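Local atomic coordinates of membrane-bound lytic murein transglycosylase (Agrobacterium tumefaciens, PDB entry 2PNW), a protein that probably cleaves the glycan strands of bacterial cell-wall peptidoglycan, as a lytic murein transglycosylase of the MltA family. Residues F79-I88 with F358-A367; R178-V186 with R238-D249. One frame throughout, in Å; residues are numbered along the deposited sequence.

In the fold
Contact 1 pairs two strands from distant parts of the chain, and most of its touching residues are buried. Contact 2 joins helix 180-189 to helices 234-243 and 248-252 and is only partly buried. Their centres lie about 43 Å apart, on opposite sides of the chain's centre. Along the sequence, contact 2 is nested inside the loop that contact 1 closes. The two share no helix or strand. Contact 1 rests on main-chain hydrogen bonds with mainly apolar side chains on both faces. In contact 2 side chains do the work: two salt bridges, an arginine stacked on a ring and a small apolar patch between them.

Contact 1: residues F79-I88 with F358-A367; sequences FETNSVPFRI and FYILLPRIAA
Val84 and Leu362 form the first hydrogen-bonded pair after the Ser83-Pro363 bridge, in an antiparallel pairing of strands 83-89 and 353-363. Val84 N reaches Leu362 O at 2.8 Å, and Leu362 N returns to Val84 O. Phe86 and Ile360 form the next, with both donors in the carbonyl planes. Strand 353-363 lies largely within the 3D domain, whose family belongs to the double-psi beta-barrel clan; the pairing joins strand 83-89 to it. On the face with Val84, Phe86, Ile360 and Leu362, the side chains of Phe86 and Leu362 cross at about a right angle. Phe86 CE2 lies 3.6 Å from Leu362 CD1. Ala367, on the short helical turn after the strand, sets its CB 3.8 Å from Val84 CB. The other face carries Pro85, Leu361, Arg87 and Tyr359. Leu361 CD2 presses tightly on Pro85 CB at 3.5 Å, while its CD1 meets the Phe79 ring. Arg87 runs alongside Tyr359, with guanidinium and ring planes 65° apart. Arg87 CG is anti to the backbone N (chi1 -173°) and the chain bends at chi3, which brings Arg87 NE to 3.7 Å from Tyr359 CE1. Farther out, strand 8-11 borders 83-89 and strand 299-304 borders 353-363. Where helix 72-82 ends, Phe79 O accepts from both Ser83 N and Ser83 OG, which approach from opposite faces of its carbonyl plane; the OG bond is 2.7 Å.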
# COMPACT_ATOMS: atom_id res chain seq x y z
N PHE A 79 14.30 -7.37 19.41
CA PHE A 79 14.35 -5.97 18.97
C PHE A 79 15.08 -5.07 19.95
O PHE A 79 15.84 -4.18 19.54
CB PHE A 79 12.94 -5.44 18.64
CG PHE A 79 12.34 -6.09 17.42
CD1 PHE A 79 12.77 -5.73 16.13
CD2 PHE A 79 11.40 -7.10 17.55
CE1 PHE A 79 12.25 -6.37 14.99
CE2 PHE A 79 10.88 -7.74 16.42
CZ PHE A 79 11.31 -7.38 15.15
N GLU A 80 14.83 -5.28 21.24
CA GLU A 80 15.53 -4.52 22.30
C GLU A 80 17.04 -4.67 22.25
O GLU A 80 17.75 -3.70 22.48
CB GLU A 80 15.01 -4.90 23.69
CG GLU A 80 13.51 -4.67 23.82
CD GLU A 80 13.01 -4.70 25.24
OE1 GLU A 80 13.77 -4.27 26.14
OE2 GLU A 80 11.85 -5.14 25.44
N THR A 81 17.52 -5.86 21.92
CA THR A 81 18.94 -6.15 21.81
C THR A 81 19.56 -5.59 20.53
O THR A 81 20.70 -5.10 20.54
CB THR A 81 19.19 -7.69 21.89
OG1 THR A 81 18.78 -8.16 23.17
CG2 THR A 81 20.67 -8.06 21.68
N ASN A 82 18.81 -5.65 19.43
CA ASN A 82 19.38 -5.49 18.09
C ASN A 82 18.95 -4.25 17.32
O ASN A 82 19.41 -4.01 16.19
CB ASN A 82 19.12 -6.77 17.28
CG ASN A 82 19.84 -7.96 17.85
OD1 ASN A 82 21.07 -7.94 18.00
ND2 ASN A 82 19.09 -9.01 18.19
N SER A 83 18.09 -3.44 17.93
CA SER A 83 17.66 -2.20 17.30
C SER A 83 17.52 -1.06 18.32
O SER A 83 17.46 -1.30 19.54
CB SER A 83 16.35 -2.42 16.55
OG SER A 83 15.26 -2.64 17.45
N VAL A 84 17.47 0.16 17.81
CA VAL A 84 17.31 1.35 18.65
C VAL A 84 16.11 2.16 18.15
O VAL A 84 16.07 2.49 16.96
CB VAL A 84 18.56 2.24 18.59
CG1 VAL A 84 18.38 3.50 19.46
CG2 VAL A 84 19.80 1.45 19.01
N PRO A 85 15.15 2.49 19.04
CA PRO A 85 13.93 3.20 18.63
C PRO A 85 14.10 4.72 18.63
O PRO A 85 14.77 5.30 19.51
CB PRO A 85 12.91 2.79 19.70
CG PRO A 85 13.73 2.42 20.92
CD PRO A 85 15.17 2.24 20.50
N PHE A 86 13.46 5.35 17.65
CA PHE A 86 13.48 6.81 17.48
C PHE A 86 12.06 7.29 17.19
O PHE A 86 11.39 6.74 16.32
CB PHE A 86 14.35 7.18 16.28
CG PHE A 86 15.81 6.92 16.47
CD1 PHE A 86 16.68 7.97 16.77
CD2 PHE A 86 16.34 5.65 16.34
CE1 PHE A 86 18.04 7.75 16.94
CE2 PHE A 86 17.70 5.41 16.52
CZ PHE A 86 18.55 6.47 16.82
N ARG A 87 11.62 8.31 17.91
CA ARG A 87 10.34 8.96 17.63
C ARG A 87 10.49 9.79 16.37
O ARG A 87 11.45 10.55 16.23
CB ARG A 87 9.92 9.87 18.79
CG ARG A 87 8.52 10.46 18.67
CD ARG A 87 8.19 11.41 19.85
NE ARG A 87 7.85 10.65 21.05
CZ ARG A 87 8.63 10.57 22.13
NH1 ARG A 87 9.78 11.24 22.17
NH2 ARG A 87 8.24 9.84 23.17
N ILE A 88 9.57 9.63 15.43
CA ILE A 88 9.55 10.48 14.24
C ILE A 88 8.64 11.68 14.52
O ILE A 88 7.47 11.50 14.88
CB ILE A 88 9.06 9.72 12.99
CG1 ILE A 88 9.99 8.52 12.70
CG2 ILE A 88 8.98 10.66 11.77
CD1 ILE A 88 9.43 7.55 11.65
N PHE A 358 4.61 7.73 15.54
CA PHE A 358 5.47 6.77 14.80
C PHE A 358 6.83 6.65 15.46
O PHE A 358 7.47 7.66 15.73
CB PHE A 358 5.68 7.27 13.36
CG PHE A 358 4.57 6.92 12.41
CD1 PHE A 358 3.24 7.19 12.74
CD2 PHE A 358 4.86 6.34 11.18
CE1 PHE A 358 2.20 6.86 11.86
CE2 PHE A 358 3.84 6.02 10.28
CZ PHE A 358 2.50 6.27 10.62
N TYR A 359 7.30 5.43 15.73
CA TYR A 359 8.67 5.22 16.21
C TYR A 359 9.32 4.23 15.25
O TYR A 359 8.75 3.17 15.01
CB TYR A 359 8.71 4.64 17.63
CG TYR A 359 7.92 5.39 18.69
CD1 TYR A 359 8.56 6.28 19.56
CD2 TYR A 359 6.55 5.19 18.83
CE1 TYR A 359 7.84 6.97 20.54
CE2 TYR A 359 5.81 5.89 19.81
CZ TYR A 359 6.47 6.77 20.66
OH TYR A 359 5.75 7.44 21.65
N ILE A 360 10.48 4.55 14.72
CA ILE A 360 11.18 3.63 13.81
C ILE A 360 12.27 2.90 14.61
O ILE A 360 12.92 3.49 15.51
CB ILE A 360 11.74 4.37 12.53
CG1 ILE A 360 12.29 3.36 11.51
CG2 ILE A 360 12.82 5.41 12.90
CD1 ILE A 360 12.73 4.03 10.17
N LEU A 361 12.47 1.61 14.32
CA LEU A 361 13.52 0.86 15.00
C LEU A 361 14.68 0.73 14.03
O LEU A 361 14.54 0.09 12.97
CB LEU A 361 13.03 -0.51 15.45
CG LEU A 361 11.81 -0.66 16.38
CD1 LEU A 361 11.77 -2.09 16.93
CD2 LEU A 361 11.84 0.32 17.53
N LEU A 362 15.81 1.35 14.36
CA LEU A 362 16.98 1.28 13.47
C LEU A 362 17.91 0.17 13.89
O LEU A 362 18.19 0.03 15.08
CB LEU A 362 17.74 2.61 13.43
CG LEU A 362 16.95 3.88 13.12
CD1 LEU A 362 17.89 5.05 12.93
CD2 LEU A 362 16.11 3.67 11.85
N PRO A 363 18.45 -0.59 12.91
CA PRO A 363 19.50 -1.56 13.19
C PRO A 363 20.61 -0.84 13.95
O PRO A 363 20.94 0.33 13.64
CB PRO A 363 20.00 -1.93 11.79
CG PRO A 363 18.84 -1.67 10.87
CD PRO A 363 18.09 -0.53 11.47
N ARG A 364 21.19 -1.50 14.95
CA ARG A 364 22.02 -0.75 15.89
C ARG A 364 23.31 -0.16 15.31
O ARG A 364 23.72 0.91 15.74
CB ARG A 364 22.14 -1.43 17.28
CG ARG A 364 23.19 -2.48 17.46
CD ARG A 364 23.04 -3.18 18.85
NE ARG A 364 23.07 -2.24 19.97
CZ ARG A 364 22.01 -1.81 20.65
NH1 ARG A 364 22.17 -0.95 21.65
NH2 ARG A 364 20.77 -2.22 20.34
N ILE A 365 23.88 -0.77 14.26
CA ILE A 365 25.02 -0.15 13.55
C ILE A 365 24.65 1.14 12.82
O ILE A 365 25.43 2.11 12.82
CB ILE A 365 25.77 -1.10 12.56
CG1 ILE A 365 24.91 -1.42 11.32
CG2 ILE A 365 26.29 -2.36 13.28
CD1 ILE A 365 25.68 -1.72 10.01
N ALA A 366 23.46 1.16 12.21
CA ALA A 366 22.96 2.34 11.51
C ALA A 366 22.58 3.45 12.48
O ALA A 366 22.66 4.63 12.14
CB ALA A 366 21.77 2.00 10.64
N ALA A 367 22.13 3.06 13.66
CA ALA A 367 21.55 3.99 14.61
C ALA A 367 22.54 5.06 15.09
O ALA A 367 22.15 6.20 15.38
CB ALA A 367 20.96 3.23 15.80
O HOH W 1 21.52 -4.83 14.69
O HOH W 2 4.93 10.44 15.25

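Contact 2: residues R178-V186 with R238-D249; sequences RSKVDLFFV and RQWLADHPDEVD
A helix-helix interface in the MltA-specific insert domain brings the guanidinium of Arg238 flat onto the Phe185 ring. The planes are 19° apart, and Arg238 CZ sits 4.1 Å from the ring centroid, over the face, as a cation-pi contact. The arginine chain is extended from CG to NE, and its CG also touches the ring at CE2 and CZ. At the guanidinium edge, Arg238 NH1 makes a weak hydrogen bond of 2.8 Å to Asp182 OD1, part of a salt bridge. The carboxylate is turned 62° from the guanidinium plane. Water 4, in that plane, accepts from Arg238 NH2 and donates to Asp182 O, and Tyr102 adds a weak bond at NH2. Stack, salt bridge and water probably limit the rotation of the guanidinium. Helices 180-186 and 238-243 run roughly antiparallel, with axes 11.2 Å apart, and meet through side chains. Between the two charged pairs lies Val181: its CG1 is 3.9 Å from Leu241 CD1, and CG2 meets Val248 CG1. Past this apolar patch, the Lys180 chain, extended beyond CG, reaches helix 248-252. Its CE passes Val248 CG1, and Lys180 NZ forms a salt bridge of 2.7 Å to Asp249 OD1, met on the syn side but 34° out of the carboxylate plane. Water 3 links the same NZ, weakly, to Pro245 O. Ser179 is the N-cap of helix 180-189, with Ser179 OG accepting from Asp182 N at 3.0 Å.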
# COMPACT_ATOMS: atom_id res chain seq x y z
N ARG A 178 -18.35 -6.98 -12.40
CA ARG A 178 -19.73 -6.52 -12.62
C ARG A 178 -20.03 -5.23 -11.90
O ARG A 178 -21.11 -4.66 -12.09
CB ARG A 178 -20.76 -7.59 -12.19
CG ARG A 178 -20.68 -7.97 -10.72
CD ARG A 178 -21.75 -9.04 -10.36
NE ARG A 178 -23.08 -8.53 -10.68
CZ ARG A 178 -24.16 -9.28 -10.87
NH1 ARG A 178 -24.10 -10.60 -10.77
NH2 ARG A 178 -25.32 -8.68 -11.17
N SER A 179 -19.10 -4.77 -11.05
CA SER A 179 -19.24 -3.49 -10.35
C SER A 179 -18.09 -2.53 -10.67
O SER A 179 -16.94 -2.82 -10.34
CB SER A 179 -19.32 -3.71 -8.85
OG SER A 179 -19.21 -2.48 -8.14
N LYS A 180 -18.39 -1.39 -11.30
CA LYS A 180 -17.31 -0.43 -11.58
C LYS A 180 -16.75 0.20 -10.31
O LYS A 180 -15.54 0.47 -10.23
CB LYS A 180 -17.68 0.60 -12.68
CG LYS A 180 -18.63 1.69 -12.31
CD LYS A 180 -19.00 2.48 -13.58
CE LYS A 180 -20.36 3.11 -13.47
NZ LYS A 180 -20.71 3.80 -14.76
N VAL A 181 -17.59 0.40 -9.29
CA VAL A 181 -17.10 0.99 -8.05
C VAL A 181 -16.22 0.01 -7.28
O VAL A 181 -15.18 0.40 -6.73
CB VAL A 181 -18.24 1.56 -7.18
CG1 VAL A 181 -17.68 2.01 -5.83
CG2 VAL A 181 -18.87 2.77 -7.91
N ASP A 182 -16.61 -1.27 -7.25
CA ASP A 182 -15.82 -2.25 -6.53
C ASP A 182 -14.45 -2.36 -7.22
O ASP A 182 -13.42 -2.43 -6.54
CB ASP A 182 -16.51 -3.62 -6.50
CG ASP A 182 -17.68 -3.69 -5.48
OD1 ASP A 182 -17.82 -2.77 -4.66
OD2 ASP A 182 -18.45 -4.67 -5.51
N LEU A 183 -14.45 -2.37 -8.55
CA LEU A 183 -13.18 -2.42 -9.28
C LEU A 183 -12.33 -1.16 -9.05
O LEU A 183 -11.10 -1.23 -8.90
CB LEU A 183 -13.42 -2.65 -10.77
CG LEU A 183 -12.17 -2.62 -11.65
CD1 LEU A 183 -11.13 -3.67 -11.21
CD2 LEU A 183 -12.62 -2.86 -13.08
N PHE A 184 -12.97 0.02 -9.06
CA PHE A 184 -12.26 1.25 -8.70
C PHE A 184 -11.53 1.13 -7.36
O PHE A 184 -10.34 1.49 -7.25
CB PHE A 184 -13.21 2.49 -8.71
CG PHE A 184 -12.49 3.81 -8.51
CD1 PHE A 184 -12.00 4.52 -9.60
CD2 PHE A 184 -12.27 4.30 -7.22
CE1 PHE A 184 -11.35 5.76 -9.42
CE2 PHE A 184 -11.60 5.54 -7.03
CZ PHE A 184 -11.13 6.25 -8.15
N PHE A 185 -12.23 0.65 -6.33
CA PHE A 185 -11.58 0.50 -5.03
C PHE A 185 -10.44 -0.54 -5.02
O PHE A 185 -9.50 -0.40 -4.25
CB PHE A 185 -12.61 0.20 -3.96
CG PHE A 185 -13.24 1.44 -3.39
CD1 PHE A 185 -12.72 2.04 -2.24
CD2 PHE A 185 -14.33 2.04 -4.03
CE1 PHE A 185 -13.29 3.20 -1.72
CE2 PHE A 185 -14.91 3.21 -3.51
CZ PHE A 185 -14.41 3.78 -2.35
N VAL A 186 -10.54 -1.56 -5.85
CA VAL A 186 -9.39 -2.47 -6.10
C VAL A 186 -8.18 -1.72 -6.69
O VAL A 186 -7.04 -1.92 -6.26
CB VAL A 186 -9.84 -3.66 -6.99
CG1 VAL A 186 -8.62 -4.43 -7.56
CG2 VAL A 186 -10.78 -4.57 -6.17
N ARG A 238 -18.73 5.00 -0.77
CA ARG A 238 -19.42 3.97 -1.55
C ARG A 238 -20.95 4.20 -1.54
O ARG A 238 -21.61 4.03 -2.56
CB ARG A 238 -19.11 2.60 -0.98
CG ARG A 238 -17.71 2.05 -1.34
CD ARG A 238 -17.56 0.69 -0.63
NE ARG A 238 -16.26 0.02 -0.82
CZ ARG A 238 -15.96 -0.78 -1.85
NH1 ARG A 238 -16.83 -0.98 -2.82
NH2 ARG A 238 -14.78 -1.39 -1.89
N GLN A 239 -21.50 4.59 -0.39
CA GLN A 239 -22.96 4.89 -0.33
C GLN A 239 -23.31 6.03 -1.28
O GLN A 239 -24.31 5.96 -2.01
CB GLN A 239 -23.38 5.25 1.11
CG GLN A 239 -24.94 5.38 1.30
CD GLN A 239 -25.66 4.09 0.96
OE1 GLN A 239 -25.41 3.05 1.56
NE2 GLN A 239 -26.55 4.16 -0.03
N TRP A 240 -22.52 7.11 -1.24
CA TRP A 240 -22.78 8.29 -2.11
C TRP A 240 -22.78 7.86 -3.55
O TRP A 240 -23.68 8.19 -4.32
CB TRP A 240 -21.75 9.41 -1.89
CG TRP A 240 -22.14 10.66 -2.66
CD1 TRP A 240 -22.87 11.72 -2.17
CD2 TRP A 240 -21.85 10.97 -4.03
NE1 TRP A 240 -23.05 12.67 -3.15
CE2 TRP A 240 -22.45 12.23 -4.31
CE3 TRP A 240 -21.17 10.30 -5.06
CZ2 TRP A 240 -22.37 12.84 -5.56
CZ3 TRP A 240 -21.10 10.90 -6.32
CH2 TRP A 240 -21.70 12.17 -6.56
N LEU A 241 -21.77 7.07 -3.93
CA LEU A 241 -21.67 6.57 -5.29
C LEU A 241 -22.84 5.63 -5.66
O LEU A 241 -23.36 5.68 -6.77
CB LEU A 241 -20.32 5.84 -5.48
CG LEU A 241 -19.09 6.78 -5.52
CD1 LEU A 241 -17.81 5.90 -5.32
CD2 LEU A 241 -19.03 7.64 -6.80
N ALA A 242 -23.25 4.78 -4.73
CA ALA A 242 -24.43 3.90 -4.95
C ALA A 242 -25.70 4.74 -5.18
O ALA A 242 -26.56 4.36 -5.98
CB ALA A 242 -24.63 3.00 -3.76
N ASP A 243 -25.80 5.86 -4.48
CA ASP A 243 -26.96 6.78 -4.57
C ASP A 243 -26.92 7.75 -5.76
O ASP A 243 -27.90 8.50 -6.00
CB ASP A 243 -27.10 7.57 -3.27
CG ASP A 243 -27.56 6.70 -2.12
OD1 ASP A 243 -28.20 5.67 -2.36
OD2 ASP A 243 -27.29 7.07 -0.97
N HIS A 244 -25.81 7.77 -6.50
CA HIS A 244 -25.68 8.69 -7.62
C HIS A 244 -25.10 8.02 -8.86
O HIS A 244 -24.06 8.46 -9.34
CB HIS A 244 -24.79 9.88 -7.22
CG HIS A 244 -25.39 10.75 -6.15
ND1 HIS A 244 -25.23 10.50 -4.81
CD2 HIS A 244 -26.14 11.88 -6.24
CE1 HIS A 244 -25.86 11.44 -4.11
NE2 HIS A 244 -26.41 12.29 -4.96
N PRO A 245 -25.76 6.96 -9.38
CA PRO A 245 -25.21 6.22 -10.50
C PRO A 245 -24.91 7.07 -11.72
O PRO A 245 -23.92 6.81 -12.42
CB PRO A 245 -26.32 5.20 -10.84
CG PRO A 245 -27.58 5.76 -10.19
CD PRO A 245 -27.05 6.37 -8.93
N ASP A 246 -25.76 8.07 -12.02
CA ASP A 246 -25.52 8.89 -13.19
C ASP A 246 -24.28 9.82 -13.05
O ASP A 246 -23.78 10.33 -14.06
CB ASP A 246 -26.74 9.75 -13.56
CG ASP A 246 -27.94 8.92 -14.01
OD1 ASP A 246 -27.82 7.68 -14.20
OD2 ASP A 246 -29.02 9.53 -14.19
N GLU A 247 -23.82 10.04 -11.83
CA GLU A 247 -22.69 10.93 -11.57
C GLU A 247 -21.36 10.17 -11.32
O GLU A 247 -20.29 10.77 -11.10
CB GLU A 247 -23.04 11.84 -10.37
CG GLU A 247 -24.19 12.85 -10.68
CD GLU A 247 -25.60 12.22 -10.78
OE1 GLU A 247 -25.93 11.32 -9.97
OE2 GLU A 247 -26.42 12.63 -11.65
N VAL A 248 -21.45 8.84 -11.27
CA VAL A 248 -20.31 8.01 -10.87
C VAL A 248 -19.13 8.20 -11.81
O VAL A 248 -18.03 8.47 -11.33
CB VAL A 248 -20.72 6.53 -10.72
CG1 VAL A 248 -19.46 5.62 -10.66
CG2 VAL A 248 -21.56 6.38 -9.47
N ASP A 249 -19.34 8.09 -13.12
CA ASP A 249 -18.20 8.20 -14.06
C ASP A 249 -17.44 9.51 -13.91
O ASP A 249 -16.21 9.51 -13.90
CB ASP A 249 -18.61 8.01 -15.54
CG ASP A 249 -19.06 6.61 -15.85
OD1 ASP A 249 -18.76 5.68 -15.07
OD2 ASP A 249 -19.71 6.43 -16.90
O HOH W 3 -23.12 4.23 -13.01
O HOH W 4 -13.94 -3.25 -3.84